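Local coordinates for conserved protein (Geobacillus kaustophilus, PDB 2PCS), which is of unknown function but, as a CoxG-family protein of the Bet v 1-like clan, probably binds a small ligand between its curved sheet and long helix, at residues Leu133-Ser136 with Asp137-Lys141; Lys141-Lys144 with Glu145-Lys148. All coordinates share one frame; numbering follows the deposited sequence.

Contact 1 of 2, residues Leu133-Ser136 with Asp137-Lys141; sequences LLIS and DFFKK
Ile135 and Phe139, one helical turn apart, lie side by side and point the same way, the methyl branch of the isoleucine against the ring of the phenylalanine. CG2 of Ile135 stands 3.3 Å from CE1 of Phe139, approaching obliquely. The isoleucine's first torsion (-65°) places CG2 anti to the backbone N, facing along the helix toward its partner, while that of Phe139 (-76°) swings the ring back beside its own N. Tyr109 of strand 104-116 touches both side chains, and Leu107 adds to the cover on the ring. With an alanine at Phe139, CG2 of Ile135 would probably lose its aromatic neighbour and a gap would open toward that strand. Next along the chain, Phe138 takes CE2 of Phe139 at its ring edge, in plane, and turns toward Leu28 and Cys31 of helix 25-31.

The backbone bonds are those of a regular alpha helix: Asp137 N to Leu133 O, Phe138 N to Leu134 O, Phe139 N to Ile135 O (2.9 Å) and Lys140 N to Ser136 O, the last being the most bent of the four. OG of Ser136 turns back to bond the carbonyl oxygen of Lys132.

Charge gathers on another side of the helix, where Lys141 NZ reaches OD2 of Asp137 at 3.3 Å in a weak salt bridge. CD1 of Leu133 comes only loosely to CB of Asp137, at 4.4 Å. The chemistry is that of an amphipathic helix, with Ile135 and Phe139 against the sheet, Phe138 toward helix 25-31 and the bound ligand, and the Asp137-Lys141 ion pair on a different side.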
loop_
_atom_site.group_PDB
_atom_site.type_symbol
_atom_site.label_atom_id
_atom_site.label_comp_id
_atom_site.label_asym_id
_atom_site.label_seq_id
_atom_site.Cartn_x
_atom_site.Cartn_y
_atom_site.Cartn_z
ATOM N N LEU A 133 8.154 -1.399 -6.533
ATOM C CA LEU A 133 7.330 -2.229 -7.399
ATOM C C LEU A 133 5.957 -2.534 -6.811
ATOM O O LEU A 133 4.954 -2.540 -7.527
ATOM C CB LEU A 133 8.091 -3.482 -7.910
ATOM C CG LEU A 133 7.513 -4.922 -8.058
ATOM C CD1 LEU A 133 6.075 -5.123 -8.553
ATOM C CD2 LEU A 133 8.415 -5.726 -8.975
ATOM N N LEU A 134 5.893 -2.825 -5.516
ATOM C CA LEU A 134 4.585 -3.119 -4.868
ATOM C C LEU A 134 3.675 -1.877 -4.890
ATOM O O LEU A 134 2.518 -1.930 -5.337
ATOM C CB LEU A 134 4.810 -3.646 -3.420
ATOM C CG LEU A 134 5.434 -5.066 -3.429
ATOM C CD1 LEU A 134 5.874 -5.482 -2.063
ATOM C CD2 LEU A 134 4.496 -6.144 -4.061
ATOM N N ILE A 135 4.227 -0.747 -4.446
ATOM C CA ILE A 135 3.513 0.551 -4.502
ATOM C C ILE A 135 3.044 0.893 -5.925
ATOM O O ILE A 135 1.854 1.186 -6.105
ATOM C CB ILE A 135 4.364 1.695 -3.893
ATOM C CG1 ILE A 135 4.574 1.422 -2.384
ATOM C CG2 ILE A 135 3.706 3.065 -4.152
ATOM C CD1 ILE A 135 5.868 1.972 -1.848
ATOM N N SER A 136 3.942 0.838 -6.933
ATOM C CA SER A 136 3.520 1.128 -8.342
ATOM C C SER A 136 2.410 0.215 -8.864
ATOM O O SER A 136 1.448 0.692 -9.493
ATOM C CB SER A 136 4.669 1.046 -9.328
ATOM O OG SER A 136 5.774 1.762 -8.838
ATOM N N ASP A 137 2.539 -1.082 -8.594
ATOM C CA ASP A 137 1.547 -2.029 -9.002
ATOM C C ASP A 137 0.190 -1.829 -8.320
ATOM O O ASP A 137 -0.894 -2.032 -8.923
ATOM C CB ASP A 137 2.030 -3.456 -8.735
ATOM C CG ASP A 137 1.056 -4.481 -9.308
ATOM O OD1 ASP A 137 0.968 -4.555 -10.565
ATOM O OD2 ASP A 137 0.329 -5.135 -8.516
ATOM N N PHE A 138 0.237 -1.432 -7.050
ATOM C CA PHE A 138 -1.007 -1.067 -6.345
ATOM C C PHE A 138 -1.638 0.193 -6.966
ATOM O O PHE A 138 -2.832 0.245 -7.238
ATOM C CB PHE A 138 -0.708 -0.839 -4.871
ATOM C CG PHE A 138 -1.881 -0.313 -4.093
ATOM C CD1 PHE A 138 -2.909 -1.172 -3.659
ATOM C CD2 PHE A 138 -1.970 1.037 -3.796
ATOM C CE1 PHE A 138 -3.985 -0.682 -2.938
ATOM C CE2 PHE A 138 -3.057 1.517 -3.056
ATOM C CZ PHE A 138 -4.034 0.674 -2.602
ATOM N N PHE A 139 -0.837 1.219 -7.167
ATOM C CA PHE A 139 -1.398 2.454 -7.712
ATOM C C PHE A 139 -1.887 2.255 -9.161
ATOM O O PHE A 139 -2.856 2.893 -9.591
ATOM C CB PHE A 139 -0.424 3.617 -7.545
ATOM C CG PHE A 139 -0.369 4.132 -6.145
ATOM C CD1 PHE A 139 0.836 4.420 -5.545
ATOM C CD2 PHE A 139 -1.528 4.305 -5.423
ATOM C CE1 PHE A 139 0.892 4.877 -4.222
ATOM C CE2 PHE A 139 -1.492 4.754 -4.094
ATOM C CZ PHE A 139 -0.266 5.031 -3.496
ATOM N N LYS A 140 -1.255 1.293 -9.864
ATOM C CA LYS A 140 -1.632 0.910 -11.225
ATOM C C LYS A 140 -3.001 0.281 -11.217
ATOM O O LYS A 140 -3.827 0.596 -12.061
ATOM C CB LYS A 140 -0.610 -0.075 -11.817
ATOM C CG LYS A 140 -0.975 -0.602 -13.208
ATOM C CD LYS A 140 -0.262 -1.901 -13.592
ATOM C CE LYS A 140 -0.864 -2.476 -14.926
ATOM N NZ LYS A 140 -0.045 -3.652 -15.474
ATOM N N LYS A 141 -3.268 -0.621 -10.277
ATOM C CA LYS A 141 -4.568 -1.298 -10.317
ATOM C C LYS A 141 -5.666 -0.397 -9.790
ATOM O O LYS A 141 -6.828 -0.513 -10.209
ATOM C CB LYS A 141 -4.545 -2.647 -9.592
ATOM C CG LYS A 141 -3.710 -3.753 -10.278
ATOM C CD LYS A 141 -3.012 -4.609 -9.230
ATOM C CE LYS A 141 -2.870 -6.107 -9.562
ATOM N NZ LYS A 141 -2.437 -6.887 -8.303
#

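Contact 2 of 2, residues Lys141-Lys144 with Glu145-Lys148; sequences KIQK and EIAK
Ile142 and Ile146 meet on the inner side of the helix, where CG2 of Ile142 touches CD1 of Ile146 at 3.6 Å and the two side chains cross obliquely. Both are buried: Cys31 of helix 25-31 packs on Ile142, while Val18 and Lys21 of helix 15-22 lie against Ile146. Gln143 approaches Ile146 from another direction, its chain bent about the CB-CG bond (chi2 49°), which brings NE2 alongside Ile146, 3.9 Å from its CB and as near its CG2. The contact with NE2 is van der Waals in kind; the amide's other end, OE1, accepts a hydrogen bond from the backbone N of Lys12, tying the helix to the end of strand 4-12.

These residues form the last turns of helix 124-148, the long C-terminal helix that in the Bet v 1-like, helix-grip fold lies across the concave side of an antiparallel sheet. Its backbone bonds run regularly from Glu145 N to Lys141 O through Ile146 N to Ile142 O and Ala147 N to Gln143 O (2.9 Å), then stretch to 3.3 Å between Lys148 N and Lys144 O at the terminus.

Charged groups occupy the outer side. The first torsion of Glu145 (-66°) brings CG to 3.5 Å from the carbonyl oxygen of Lys141, and a bend at chi2 turns the carboxylate toward Lys148, whose NZ lies 3.0 Å from OE1 in a salt bridge of weak hydrogen-bond geometry. Lys144 runs out extended beside this pair. Its NZ is 4.9 Å from NZ of Lys148, a like-charge approach that the carboxylate of Glu145, 5.2 Å from Lys144 NZ at OE2, probably softens.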
loop_
_atom_site.group_PDB
_atom_site.type_symbol
_atom_site.label_atom_id
_atom_site.label_comp_id
_atom_site.label_asym_id
_atom_site.label_seq_id
_atom_site.Cartn_x
_atom_site.Cartn_y
_atom_site.Cartn_z
ATOM N N LYS A 141 -3.268 -0.621 -10.277
ATOM C CA LYS A 141 -4.568 -1.298 -10.317
ATOM C C LYS A 141 -5.666 -0.397 -9.790
ATOM O O LYS A 141 -6.828 -0.513 -10.209
ATOM C CB LYS A 141 -4.545 -2.647 -9.592
ATOM C CG LYS A 141 -3.710 -3.753 -10.278
ATOM C CD LYS A 141 -3.012 -4.609 -9.230
ATOM C CE LYS A 141 -2.870 -6.107 -9.562
ATOM N NZ LYS A 141 -2.437 -6.887 -8.303
ATOM N N ILE A 142 -5.310 0.498 -8.866
ATOM C CA ILE A 142 -6.261 1.476 -8.346
ATOM C C ILE A 142 -6.664 2.390 -9.489
ATOM O O ILE A 142 -7.828 2.731 -9.620
ATOM C CB ILE A 142 -5.674 2.357 -7.194
ATOM C CG1 ILE A 142 -5.571 1.593 -5.891
ATOM C CG2 ILE A 142 -6.549 3.563 -6.928
ATOM C CD1 ILE A 142 -6.853 1.107 -5.406
ATOM N N GLN A 143 -5.701 2.800 -10.297
ATOM C CA GLN A 143 -5.993 3.685 -11.412
ATOM C C GLN A 143 -6.986 3.005 -12.369
ATOM O O GLN A 143 -7.925 3.659 -12.869
ATOM C CB GLN A 143 -4.720 4.192 -12.109
ATOM C CG GLN A 143 -4.933 5.222 -13.250
ATOM C CD GLN A 143 -5.859 6.428 -12.913
ATOM O OE1 GLN A 143 -5.377 7.532 -12.669
ATOM N NE2 GLN A 143 -7.190 6.209 -12.931
ATOM N N LYS A 144 -6.840 1.693 -12.536
ATOM C CA LYS A 144 -7.742 0.937 -13.358
ATOM C C LYS A 144 -9.133 0.881 -12.765
ATOM O O LYS A 144 -10.111 1.046 -13.485
ATOM C CB LYS A 144 -7.225 -0.484 -13.598
ATOM C CG LYS A 144 -8.374 -1.477 -13.799
ATOM C CD LYS A 144 -7.918 -2.911 -13.981
ATOM C CE LYS A 144 -8.984 -3.755 -14.712
ATOM N NZ LYS A 144 -8.394 -5.090 -15.089
ATOM N N GLU A 145 -9.252 0.629 -11.472
ATOM C CA GLU A 145 -10.591 0.453 -10.902
ATOM C C GLU A 145 -11.328 1.767 -10.819
ATOM O O GLU A 145 -12.549 1.792 -10.921
ATOM C CB GLU A 145 -10.549 -0.235 -9.534
ATOM C CG GLU A 145 -10.052 -1.684 -9.585
ATOM C CD GLU A 145 -11.046 -2.670 -10.201
ATOM O OE1 GLU A 145 -12.252 -2.361 -10.342
ATOM O OE2 GLU A 145 -10.618 -3.794 -10.524
ATOM N N ILE A 146 -10.574 2.855 -10.632
ATOM C CA ILE A 146 -11.100 4.219 -10.747
ATOM C C ILE A 146 -11.645 4.411 -12.158
ATOM O O ILE A 146 -12.802 4.773 -12.312
ATOM C CB ILE A 146 -10.027 5.295 -10.466
ATOM C CG1 ILE A 146 -9.672 5.359 -8.977
ATOM C CG2 ILE A 146 -10.497 6.672 -10.945
ATOM C CD1 ILE A 146 -8.399 6.156 -8.689
ATOM N N ALA A 147 -10.813 4.128 -13.169
ATOM C CA ALA A 147 -11.142 4.370 -14.595
ATOM C C ALA A 147 -12.523 3.839 -14.990
ATOM O O ALA A 147 -13.319 4.595 -15.570
ATOM C CB ALA A 147 -10.061 3.809 -15.502
ATOM N N LYS A 148 -12.783 2.558 -14.677
ATOM C CA LYS A 148 -14.109 1.934 -14.721
ATOM C C LYS A 148 -15.244 2.827 -14.197
ATOM O O LYS A 148 -16.238 3.068 -14.882
ATOM C CB LYS A 148 -14.122 0.686 -13.839
ATOM C CG LYS A 148 -13.743 -0.590 -14.512
ATOM C CD LYS A 148 -13.805 -1.737 -13.493
ATOM C CE LYS A 148 -13.019 -2.966 -13.999
ATOM N NZ LYS A 148 -12.584 -3.905 -12.897
#

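How the contacts relate
Contacts 1 and 2 are successive portions of helix 124-148, their centres about 11 Å apart, joined at Lys141: its side chain turns back to contact 1, while its carbonyl oxygen opens the backbone bonding of contact 2. The apolar side carries through both, but its neighbours change. Contact 1, its centre about 8 Å from that of the chain, faces strand 104-116 and helix 25-31; contact 2, its centre about 15 Å from the same point, meets helices 15-22 and 25-31, Cys31 touching residues of both. The unidentified bound ligand lies about 4 Å from the side chain of Phe138 and about 7 Å from that of Ile142, consistent with contact 1 bordering the pocket more closely.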